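Non-ribosomal peptide synthetase (Streptomyces halstedii, PDB 3WV5) belongs to the AMP-binding enzyme family of the ANL clan and forms part of a non-ribosomal peptide synthetase, here with (2S,3S)-3-methyl-aspartic acid bound. Local coordinates at residues I287-A292 and S315-P320; M311-A316 and V337-Q342; Q342-R347 and M421-G426; T370-L375 and G388-T393. All coordinates share one frame; numbering follows the deposited sequence.

Contact 1. Residues I287-A292 and S315-P320; sequences IVPSLA and SAAALP. With 2AS ((2S,3S)-3-methyl-aspartic acid), chain C.
The backbones of I287-A292 and S315-P320 meet where strand 284-287 gives way to helix 289-300, and a weak hydrogen bond joins them there, from S315 N to I287 O (3.4 Å). V288 CA lies nearest to S315 CA, and P289 CA to L319 CA. P289 carries the largest share of the contact. The CG edge of its ring points into the loop, and CG comes to 3.2 Å from A318 O and 3.5 Å from A317 O. The methyl of A317 meets the same CG-CD edge. L319 comes instead over the ring face, beside CA and CB. Its CG is anti to the backbone N (chi1 -171°), which carries the isobutyl end toward P289 and I287. CD1 lies 3.8 Å from P289 CA and also reaches A292 CB on the helix. CD2 meets I287 CD1 at 4.2 Å, where the two side chains cross at about a right angle. Both segments lie at the C-terminal ends of parallel strands of one sheet and lead into helices: V288 is the N-cap residue of helix 289-300, and P320 that of helix 321-330. This is the usual place for a binding site in an alpha/beta fold. S315 belongs to that site. Its OG donates a hydrogen bond to OXT of 3-methyl-aspartic acid (2.7 Å). A316 CB sits between V288 CG2, at 3.6 Å, and ligand OD1, at 3.7 Å. V288 and A316 both also touch W245, on a neighbouring loop.

Contact 2. Residues M311-A316 and V337-Q342; sequences MFTNSA and VRMYGQ. With 2AS ((2S,3S)-3-methyl-aspartic acid), chain C.
M339 crosses from strand 335-340 to T313, N314 and S315 of the neighbouring strand 311-314 and the loop after it. Its CB lies 3.1 Å from N314 O and also meets S315 OG. CG passes the same carbonyl oxygen at 3.3 Å. SD lies beside T313 CB. The bend about CG-SD (chi3 -62°) turns CE back toward T313, where it comes to 3.6 Å from CB while staying near N314 O. L229 of helix 215-229 also packs on M339 and T313.

The two strands run parallel, as in the beta-alpha-beta unit formed with helix 321-330. T313 pairs with V337, and N314 with R338. V337 N donates to F312 O, and N314 N to V337 O in a nearly straight bond (174°). The last bond, M339 N to N314 O, is weak. Water 1 joins the strands beside it, accepting from N314 ND2 and M339 N. N314 ND2 also bonds to A317 O, which ties the side chain to the following loop. At the other end, V337 CG2 packs on M311 CG at 3.8 Å.

Past the strand pairs, water 2 accepts from A316 N (3.0 Å) and G341 N (2.9 Å). The same two loops border 3-methyl-aspartic acid, whose OD2 lies 3.5 Å from G341 O. The bonding thus changes along the contact: direct bonds at V337 and N314, a weak bond supplemented by water 1 at M339, then a water bridging A316 N and G341 N next to the ligand.

Contact 3. Residues Q342-R347 and M421-G426; sequences QTECKR and MRLHTG. With 2AS ((2S,3S)-3-methyl-aspartic acid), chain C.
Q342-R347 is a loop with a short 3-10 segment at 343-344, and it passes strand 423-425 at a distance, with Q342 CA 7.7 Å from T425 CA. Side chains therefore span the space between the backbones. Q342 is extended beyond CG and ends against T425. Its NE2 donates to T425 O (3.1 Å) with an N-H...O angle of 163°. The oxygen accepts on a lone pair in its carbonyl plane, and lies only 10° out of the Q342 amide plane. T425 CB lies beyond the amide's outer edge and out of its plane, 3.6 Å from NE2, while T425 OG1 turns to I390 O.

L423 supplies the apolar half. Its CD1 and CD2 both reach E344 CB, at 3.7 Å, and CD2 also touches C345 SG at 3.5 Å. A bend at chi2 (77°) leads the E344 carboxylate away from L423, and OE2 bonds to Y401 OH.

K346 and R347 serve the ligand instead. K346 O accepts from the amino N of 3-methyl-aspartic acid, and K346 NZ donates to its O. R347 NE makes a 2.8 Å bond to OXT, and NH2 a weak one to O. K346 CE lies over the rim of one guanidinium face. Two cationic side chains thus grip one carboxylate, which probably neutralises its charge. K346 and R347 line the ligand pocket, while Q342, E344 and C345 pack on strand 423-425, within an AMP-binding, ANL-type fold.

Contact 4. Residues T370-L375 and G388-T393; sequences TTIEIL and GEITVT
T371 and T393 open an antiparallel strand pair, part of the mixed sheet that also holds strands 423-425 and 427-431. T371 N and T393 O bond at 2.9 Å, and T393 N bonds back to T371 O. I372 faces V392, and I374 faces I390, as non-hydrogen-bonded pairs.

The face with these four residues is the buried one. I372 CG2 lies 4.2 Å from I390 CG2, and I372 CD1 lies 4.1 Å from V392 CG2. Packing is tightest at the end of the pair, where I374 CG2 presses to 3.4 Å from G388 CA. Glycine has no side chain to block this approach.

The other face carries T371, E373, T391 and T393. It is looser at its T371 and T393 end, where T371 is open to solvent. E373 OE1 stands 3.7 Å from T393 OG1, and its strongest partner is R422, through a salt bridge. T391, in contrast, is closely held. L375 crosses it at about a right angle, with CG 3.6 Å from T391 CG2. T391 OG1 donates to E373 O (2.9 Å), tilted 34° from the carbonyl plane, and T391 N adds a weak bond to the same oxygen.

Contacts 1 and 2 are neighbours, with centres 7 Å apart. They share S315 and A316, and strand 311-314 pairs with strands 284-287 and 335-340 on either side. Contact 3 follows contact 2 through the shared Q342, 15 Å away between centres. Contact 4 is nested inside the loop that contact 3 closes. Their centres are 9 Å apart, strands 388-393 and 423-425 are adjacent, and R422 NH1 forms a salt bridge to E373 OE1. Strands of one branched mixed sheet run through all four contacts. Contacts 1, 2 and 3 all touch 3-methyl-aspartic acid, while contact 4 lies farther out, where it builds the sheet beyond the pocket.

Contact 1. Residues I287-A292 and S315-P320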
# COMPACT_ATOMS: atom_id res chain seq x y z
N ILE A 287 0.23 0.93 11.78
CA ILE A 287 -0.02 -0.06 12.70
C ILE A 287 -1.35 -0.67 12.42
O ILE A 287 -2.26 -0.06 11.76
CB ILE A 287 -0.01 0.44 14.19
CG1 ILE A 287 -0.93 1.64 14.36
CG2 ILE A 287 1.39 0.75 14.64
CD1 ILE A 287 -1.20 1.94 15.86
N VAL A 288 -1.48 -1.83 13.01
CA VAL A 288 -2.77 -2.51 13.18
C VAL A 288 -2.89 -2.82 14.68
O VAL A 288 -1.89 -2.79 15.37
CB VAL A 288 -2.63 -3.73 12.18
CG1 VAL A 288 -2.92 -5.01 12.82
CG2 VAL A 288 -3.40 -3.51 10.88
N PRO A 289 -4.09 -3.09 15.21
CA PRO A 289 -4.13 -3.22 16.67
C PRO A 289 -3.21 -4.30 17.28
O PRO A 289 -2.67 -4.13 18.39
CB PRO A 289 -5.57 -3.56 16.94
CG PRO A 289 -6.29 -2.89 15.82
CD PRO A 289 -5.44 -3.10 14.63
N SER A 290 -2.99 -5.40 16.56
CA SER A 290 -2.19 -6.46 17.13
C SER A 290 -0.70 -6.08 17.14
O SER A 290 0.04 -6.44 18.05
CB SER A 290 -2.43 -7.75 16.37
OG SER A 290 -1.94 -7.57 15.05
N LEU A 291 -0.27 -5.34 16.13
CA LEU A 291 1.09 -4.86 16.06
C LEU A 291 1.31 -3.78 17.13
O LEU A 291 2.35 -3.72 17.73
CB LEU A 291 1.37 -4.29 14.67
CG LEU A 291 2.76 -3.71 14.50
CD1 LEU A 291 3.87 -4.71 14.92
CD2 LEU A 291 3.00 -3.23 13.08
N ALA A 292 0.29 -2.97 17.41
CA ALA A 292 0.42 -1.92 18.41
C ALA A 292 0.46 -2.50 19.86
O ALA A 292 1.25 -2.04 20.72
CB ALA A 292 -0.72 -0.95 18.24
N SER A 315 -5.25 1.33 10.87
CA SER A 315 -6.44 0.97 10.14
C SER A 315 -6.63 -0.53 10.25
O SER A 315 -5.98 -1.17 11.03
CB SER A 315 -6.33 1.37 8.65
OG SER A 315 -7.62 1.55 8.11
N ALA A 316 -7.57 -1.04 9.46
CA ALA A 316 -7.82 -2.46 9.33
C ALA A 316 -8.73 -2.97 10.44
O ALA A 316 -9.54 -3.82 10.15
CB ALA A 316 -6.56 -3.27 9.27
N ALA A 317 -8.60 -2.47 11.68
CA ALA A 317 -9.43 -2.93 12.77
C ALA A 317 -9.44 -1.91 13.85
O ALA A 317 -8.60 -1.03 13.90
CB ALA A 317 -8.95 -4.29 13.34
N ALA A 318 -10.42 -2.03 14.73
CA ALA A 318 -10.69 -1.06 15.73
C ALA A 318 -9.54 -1.02 16.76
O ALA A 318 -9.09 -2.05 17.22
CB ALA A 318 -12.05 -1.37 16.38
N LEU A 319 -9.01 0.16 17.07
CA LEU A 319 -7.87 0.25 18.01
C LEU A 319 -8.42 0.51 19.42
O LEU A 319 -9.00 1.56 19.65
CB LEU A 319 -6.90 1.36 17.56
CG LEU A 319 -5.57 1.43 18.29
CD1 LEU A 319 -4.66 0.21 18.13
CD2 LEU A 319 -4.82 2.67 17.85
N PRO A 320 -8.27 -0.45 20.37
CA PRO A 320 -8.90 -0.18 21.68
C PRO A 320 -8.22 0.94 22.45
O PRO A 320 -7.01 1.14 22.31
CB PRO A 320 -8.78 -1.51 22.44
CG PRO A 320 -7.94 -2.41 21.60
CD PRO A 320 -7.45 -1.66 20.40
C 2AS C . -6.88 1.22 4.58
O 2AS C . -5.76 1.46 4.09
CA 2AS C . -7.67 -0.03 4.23
N 2AS C . -7.28 -0.61 2.89
CB 2AS C . -7.46 -1.07 5.32
CG 2AS C . -8.20 -2.39 5.03
OD1 2AS C . -8.20 -3.25 5.91
C4 2AS C . -5.97 -1.32 5.41
OD2 2AS C . -8.81 -2.65 3.96
OXT 2AS C . -7.35 1.98 5.44

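Contact 2. Residues M311-A316 and V337-Q342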
# COMPACT_ATOMS: atom_id res chain seq x y z
N MET A 311 4.24 9.52 14.86
CA MET A 311 2.90 9.15 14.44
C MET A 311 2.72 7.67 14.24
O MET A 311 3.60 6.98 13.66
CB MET A 311 2.46 9.90 13.18
CG MET A 311 0.98 9.85 12.95
SD MET A 311 0.41 10.68 11.48
CE MET A 311 0.86 12.39 11.85
N PHE A 312 1.63 7.17 14.78
CA PHE A 312 1.16 5.84 14.49
C PHE A 312 -0.17 6.02 13.73
O PHE A 312 -1.02 6.81 14.17
CB PHE A 312 0.92 5.06 15.79
CG PHE A 312 2.14 4.85 16.62
CD1 PHE A 312 2.99 3.81 16.37
CD2 PHE A 312 2.43 5.72 17.67
CE1 PHE A 312 4.12 3.61 17.14
CE2 PHE A 312 3.57 5.56 18.45
CZ PHE A 312 4.40 4.49 18.20
N THR A 313 -0.37 5.27 12.64
CA THR A 313 -1.58 5.39 11.86
C THR A 313 -2.18 4.00 11.76
O THR A 313 -1.59 3.11 11.15
CB THR A 313 -1.32 5.91 10.42
OG1 THR A 313 -0.41 5.02 9.73
CG2 THR A 313 -0.65 7.27 10.53
N ASN A 314 -3.34 3.87 12.40
CA ASN A 314 -4.02 2.61 12.54
C ASN A 314 -5.19 2.49 11.56
O ASN A 314 -5.98 3.45 11.38
CB ASN A 314 -4.51 2.40 13.97
CG ASN A 314 -5.17 1.05 14.14
OD1 ASN A 314 -4.50 0.03 14.38
ND2 ASN A 314 -6.49 1.01 13.97
N SER A 315 -5.25 1.33 10.87
CA SER A 315 -6.44 0.97 10.14
C SER A 315 -6.63 -0.53 10.25
O SER A 315 -5.98 -1.17 11.03
CB SER A 315 -6.33 1.37 8.65
OG SER A 315 -7.62 1.55 8.11
N ALA A 316 -7.57 -1.04 9.46
CA ALA A 316 -7.82 -2.46 9.33
C ALA A 316 -8.73 -2.97 10.44
O ALA A 316 -9.54 -3.82 10.15
CB ALA A 316 -6.56 -3.27 9.27
N VAL A 337 -3.38 7.94 15.36
CA VAL A 337 -4.34 8.44 14.39
C VAL A 337 -5.21 7.25 13.96
O VAL A 337 -4.73 6.23 13.48
CB VAL A 337 -3.58 9.02 13.19
CG1 VAL A 337 -4.51 9.44 12.09
CG2 VAL A 337 -2.79 10.19 13.65
N ARG A 338 -6.50 7.38 14.14
CA ARG A 338 -7.44 6.38 13.75
C ARG A 338 -7.88 6.60 12.29
O ARG A 338 -8.13 7.76 11.85
CB ARG A 338 -8.62 6.53 14.70
CG ARG A 338 -8.31 6.09 16.13
CD ARG A 338 -8.63 7.15 17.20
NE ARG A 338 -9.96 7.65 17.13
CZ ARG A 338 -10.42 8.85 17.54
NH1 ARG A 338 -9.69 9.80 18.07
NH2 ARG A 338 -11.71 9.05 17.43
N MET A 339 -7.97 5.49 11.55
CA MET A 339 -8.40 5.47 10.19
C MET A 339 -9.29 4.27 9.98
O MET A 339 -9.35 3.39 10.84
CB MET A 339 -7.22 5.38 9.23
CG MET A 339 -6.08 6.27 9.67
SD MET A 339 -4.68 6.47 8.57
CE MET A 339 -4.09 4.74 8.49
N TYR A 340 -9.99 4.27 8.86
CA TYR A 340 -10.85 3.17 8.47
C TYR A 340 -10.84 3.15 6.95
O TYR A 340 -10.88 4.19 6.29
CB TYR A 340 -12.28 3.39 9.02
CG TYR A 340 -13.40 2.77 8.21
CD1 TYR A 340 -13.50 1.40 8.08
CD2 TYR A 340 -14.41 3.57 7.65
CE1 TYR A 340 -14.56 0.82 7.37
CE2 TYR A 340 -15.47 3.02 6.94
CZ TYR A 340 -15.54 1.63 6.81
OH TYR A 340 -16.57 1.07 6.09
N GLY A 341 -10.80 1.95 6.37
CA GLY A 341 -10.86 1.80 4.94
C GLY A 341 -11.23 0.42 4.46
O GLY A 341 -11.34 -0.54 5.24
N GLN A 342 -11.43 0.34 3.15
CA GLN A 342 -11.52 -0.91 2.41
C GLN A 342 -10.67 -0.81 1.21
O GLN A 342 -10.59 0.25 0.60
CB GLN A 342 -12.97 -1.16 1.93
CG GLN A 342 -13.92 -1.37 3.05
CD GLN A 342 -15.25 -1.80 2.54
OE1 GLN A 342 -15.62 -1.55 1.39
NE2 GLN A 342 -16.00 -2.45 3.39
C 2AS C . -6.88 1.22 4.58
O 2AS C . -5.76 1.46 4.09
CA 2AS C . -7.67 -0.03 4.23
N 2AS C . -7.28 -0.61 2.89
CB 2AS C . -7.46 -1.07 5.32
CG 2AS C . -8.20 -2.39 5.03
OD1 2AS C . -8.20 -3.25 5.91
C4 2AS C . -5.97 -1.32 5.41
OD2 2AS C . -8.81 -2.65 3.96
OXT 2AS C . -7.35 1.98 5.44
O HOH W 1 -8.37 2.99 13.34
O HOH W 2 -10.16 -0.22 8.15

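Contact 3. Residues Q342-R347 and M421-G426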
# COMPACT_ATOMS: atom_id res chain seq x y z
N GLN A 342 -11.43 0.34 3.15
CA GLN A 342 -11.52 -0.91 2.41
C GLN A 342 -10.67 -0.81 1.21
O GLN A 342 -10.59 0.25 0.60
CB GLN A 342 -12.97 -1.16 1.93
CG GLN A 342 -13.92 -1.37 3.05
CD GLN A 342 -15.25 -1.80 2.54
OE1 GLN A 342 -15.62 -1.55 1.39
NE2 GLN A 342 -16.00 -2.45 3.39
N THR A 343 -10.14 -1.95 0.77
CA THR A 343 -9.27 -1.98 -0.39
C THR A 343 -10.03 -1.42 -1.60
O THR A 343 -9.47 -0.72 -2.44
CB THR A 343 -8.74 -3.40 -0.62
OG1 THR A 343 -7.94 -3.80 0.49
CG2 THR A 343 -7.87 -3.43 -1.88
N GLU A 344 -11.32 -1.71 -1.67
CA GLU A 344 -12.24 -1.19 -2.72
C GLU A 344 -12.10 0.29 -3.06
O GLU A 344 -12.36 0.68 -4.20
CB GLU A 344 -13.67 -1.44 -2.29
CG GLU A 344 -14.15 -2.86 -2.50
CD GLU A 344 -13.64 -3.87 -1.48
OE1 GLU A 344 -12.84 -3.56 -0.56
OE2 GLU A 344 -14.03 -5.03 -1.62
N CYS A 345 -11.73 1.13 -2.07
CA CYS A 345 -11.39 2.53 -2.37
C CYS A 345 -10.14 3.01 -1.63
O CYS A 345 -9.98 4.21 -1.37
CB CYS A 345 -12.54 3.45 -2.00
SG CYS A 345 -13.03 3.40 -0.27
N LYS A 346 -9.25 2.07 -1.32
CA LYS A 346 -8.05 2.25 -0.46
C LYS A 346 -8.40 2.62 0.98
O LYS A 346 -8.18 1.82 1.88
CB LYS A 346 -7.03 3.24 -1.02
CG LYS A 346 -5.97 3.69 0.01
CD LYS A 346 -5.24 2.50 0.68
CE LYS A 346 -4.25 2.98 1.73
NZ LYS A 346 -3.45 1.85 2.26
N ARG A 347 -8.99 3.80 1.17
CA ARG A 347 -9.30 4.28 2.50
C ARG A 347 -10.48 5.19 2.48
O ARG A 347 -10.77 5.84 1.48
CB ARG A 347 -8.06 4.96 3.11
CG ARG A 347 -8.22 5.42 4.55
CD ARG A 347 -6.87 5.72 5.22
NE ARG A 347 -6.11 4.50 5.33
CZ ARG A 347 -4.78 4.42 5.30
NH1 ARG A 347 -4.02 5.53 5.27
NH2 ARG A 347 -4.20 3.24 5.40
N MET A 421 -19.53 3.81 -9.72
CA MET A 421 -19.20 5.14 -9.20
C MET A 421 -19.63 5.40 -7.73
O MET A 421 -19.19 6.38 -7.17
CB MET A 421 -19.70 6.29 -10.13
CG MET A 421 -21.09 6.86 -9.83
SD MET A 421 -21.63 8.30 -10.82
CE MET A 421 -22.17 7.56 -12.36
N ARG A 422 -20.46 4.56 -7.10
CA ARG A 422 -20.60 4.61 -5.63
C ARG A 422 -20.33 3.26 -5.01
O ARG A 422 -20.84 2.25 -5.47
CB ARG A 422 -21.95 5.10 -5.18
CG ARG A 422 -22.36 4.55 -3.81
CD ARG A 422 -23.38 5.41 -3.11
NE ARG A 422 -24.09 6.25 -4.06
CZ ARG A 422 -24.55 7.46 -3.79
NH1 ARG A 422 -24.40 8.00 -2.59
NH2 ARG A 422 -25.16 8.14 -4.75
N LEU A 423 -19.53 3.28 -3.94
CA LEU A 423 -19.10 2.09 -3.24
C LEU A 423 -19.98 1.87 -2.05
O LEU A 423 -20.06 2.75 -1.21
CB LEU A 423 -17.65 2.22 -2.76
CG LEU A 423 -17.16 1.09 -1.82
CD1 LEU A 423 -17.15 -0.22 -2.61
CD2 LEU A 423 -15.81 1.39 -1.16
N HIS A 424 -20.60 0.69 -1.97
CA HIS A 424 -21.37 0.27 -0.78
C HIS A 424 -20.49 -0.68 0.02
O HIS A 424 -20.10 -1.74 -0.44
CB HIS A 424 -22.68 -0.45 -1.19
CG HIS A 424 -23.60 0.42 -1.99
ND1 HIS A 424 -24.80 0.92 -1.52
CD2 HIS A 424 -23.45 0.91 -3.24
CE1 HIS A 424 -25.36 1.67 -2.46
NE2 HIS A 424 -24.55 1.68 -3.51
N THR A 425 -20.14 -0.25 1.22
CA THR A 425 -19.16 -0.94 2.00
C THR A 425 -19.72 -2.19 2.62
O THR A 425 -18.97 -3.06 3.01
CB THR A 425 -18.65 -0.06 3.16
OG1 THR A 425 -19.72 0.21 4.08
CG2 THR A 425 -18.02 1.26 2.63
N GLY A 426 -21.03 -2.22 2.79
CA GLY A 426 -21.65 -3.25 3.60
C GLY A 426 -21.31 -3.10 5.06
O GLY A 426 -21.58 -4.03 5.80
C 2AS C . -6.88 1.22 4.58
O 2AS C . -5.76 1.46 4.09
CA 2AS C . -7.67 -0.03 4.23
N 2AS C . -7.28 -0.61 2.89
CB 2AS C . -7.46 -1.07 5.32
CG 2AS C . -8.20 -2.39 5.03
OD1 2AS C . -8.20 -3.25 5.91
C4 2AS C . -5.97 -1.32 5.41
OD2 2AS C . -8.81 -2.65 3.96
OXT 2AS C . -7.35 1.98 5.44

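Contact 4. Residues T370-L375 and G388-T393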
# COMPACT_ATOMS: atom_id res chain seq x y z
N THR A 370 -13.47 13.49 -1.22
CA THR A 370 -14.33 12.32 -1.33
C THR A 370 -15.56 12.59 -0.48
O THR A 370 -15.52 13.48 0.33
CB THR A 370 -13.61 11.05 -0.80
OG1 THR A 370 -13.51 11.13 0.64
CG2 THR A 370 -12.23 10.95 -1.34
N THR A 371 -16.63 11.84 -0.66
CA THR A 371 -17.84 11.98 0.15
C THR A 371 -18.24 10.65 0.77
O THR A 371 -18.23 9.65 0.10
CB THR A 371 -19.04 12.40 -0.74
OG1 THR A 371 -18.61 13.39 -1.67
CG2 THR A 371 -20.19 12.93 0.12
N ILE A 372 -18.70 10.69 2.00
CA ILE A 372 -19.34 9.58 2.65
C ILE A 372 -20.83 9.89 2.75
O ILE A 372 -21.18 10.88 3.33
CB ILE A 372 -18.88 9.46 4.13
CG1 ILE A 372 -17.37 9.46 4.29
CG2 ILE A 372 -19.55 8.26 4.80
CD1 ILE A 372 -16.70 8.19 4.04
N GLU A 373 -21.70 9.04 2.23
CA GLU A 373 -23.14 9.16 2.53
C GLU A 373 -23.68 7.88 3.17
O GLU A 373 -23.29 6.77 2.79
CB GLU A 373 -23.96 9.41 1.29
CG GLU A 373 -23.61 10.66 0.54
CD GLU A 373 -23.43 10.34 -0.92
OE1 GLU A 373 -22.71 9.36 -1.24
OE2 GLU A 373 -24.04 11.02 -1.73
N ILE A 374 -24.65 8.09 4.05
CA ILE A 374 -25.32 7.05 4.76
C ILE A 374 -26.68 6.86 4.06
O ILE A 374 -27.38 7.84 3.77
CB ILE A 374 -25.54 7.45 6.21
CG1 ILE A 374 -24.29 8.15 6.76
CG2 ILE A 374 -25.97 6.21 7.01
CD1 ILE A 374 -23.07 7.27 6.88
N LEU A 375 -27.01 5.61 3.73
CA LEU A 375 -28.21 5.25 2.95
C LEU A 375 -28.98 4.13 3.65
O LEU A 375 -30.22 4.05 3.52
CB LEU A 375 -27.82 4.82 1.54
CG LEU A 375 -26.96 5.75 0.66
CD1 LEU A 375 -26.79 5.24 -0.78
CD2 LEU A 375 -27.52 7.16 0.65
N GLY A 388 -27.28 3.64 9.03
CA GLY A 388 -27.51 3.24 7.65
C GLY A 388 -26.21 2.68 7.08
O GLY A 388 -25.18 2.62 7.77
N GLU A 389 -26.25 2.26 5.82
CA GLU A 389 -25.06 1.71 5.18
C GLU A 389 -24.06 2.81 4.78
O GLU A 389 -24.42 3.83 4.21
CB GLU A 389 -25.42 0.86 3.96
CG GLU A 389 -24.19 0.53 3.13
CD GLU A 389 -24.40 -0.57 2.12
OE1 GLU A 389 -25.48 -0.62 1.54
OE2 GLU A 389 -23.46 -1.32 1.85
N ILE A 390 -22.78 2.55 5.06
CA ILE A 390 -21.73 3.49 4.77
C ILE A 390 -21.45 3.34 3.30
O ILE A 390 -21.20 2.25 2.81
CB ILE A 390 -20.49 3.24 5.66
CG1 ILE A 390 -20.81 3.55 7.12
CG2 ILE A 390 -19.30 4.11 5.23
CD1 ILE A 390 -19.85 2.93 8.12
N THR A 391 -21.50 4.46 2.60
CA THR A 391 -21.31 4.48 1.16
C THR A 391 -20.35 5.62 0.84
O THR A 391 -20.23 6.56 1.60
CB THR A 391 -22.65 4.60 0.37
OG1 THR A 391 -22.94 5.95 0.03
CG2 THR A 391 -23.78 4.06 1.15
N VAL A 392 -19.65 5.49 -0.27
CA VAL A 392 -18.48 6.28 -0.54
C VAL A 392 -18.47 6.62 -2.00
O VAL A 392 -18.64 5.77 -2.86
CB VAL A 392 -17.17 5.51 -0.23
CG1 VAL A 392 -15.97 6.32 -0.65
CG2 VAL A 392 -17.09 5.18 1.25
N THR A 393 -18.22 7.88 -2.27
CA THR A 393 -18.10 8.38 -3.63
C THR A 393 -16.80 9.18 -3.75
O THR A 393 -16.49 9.92 -2.82
CB THR A 393 -19.32 9.33 -3.84
OG1 THR A 393 -20.47 8.53 -4.11
CG2 THR A 393 -19.13 10.29 -4.95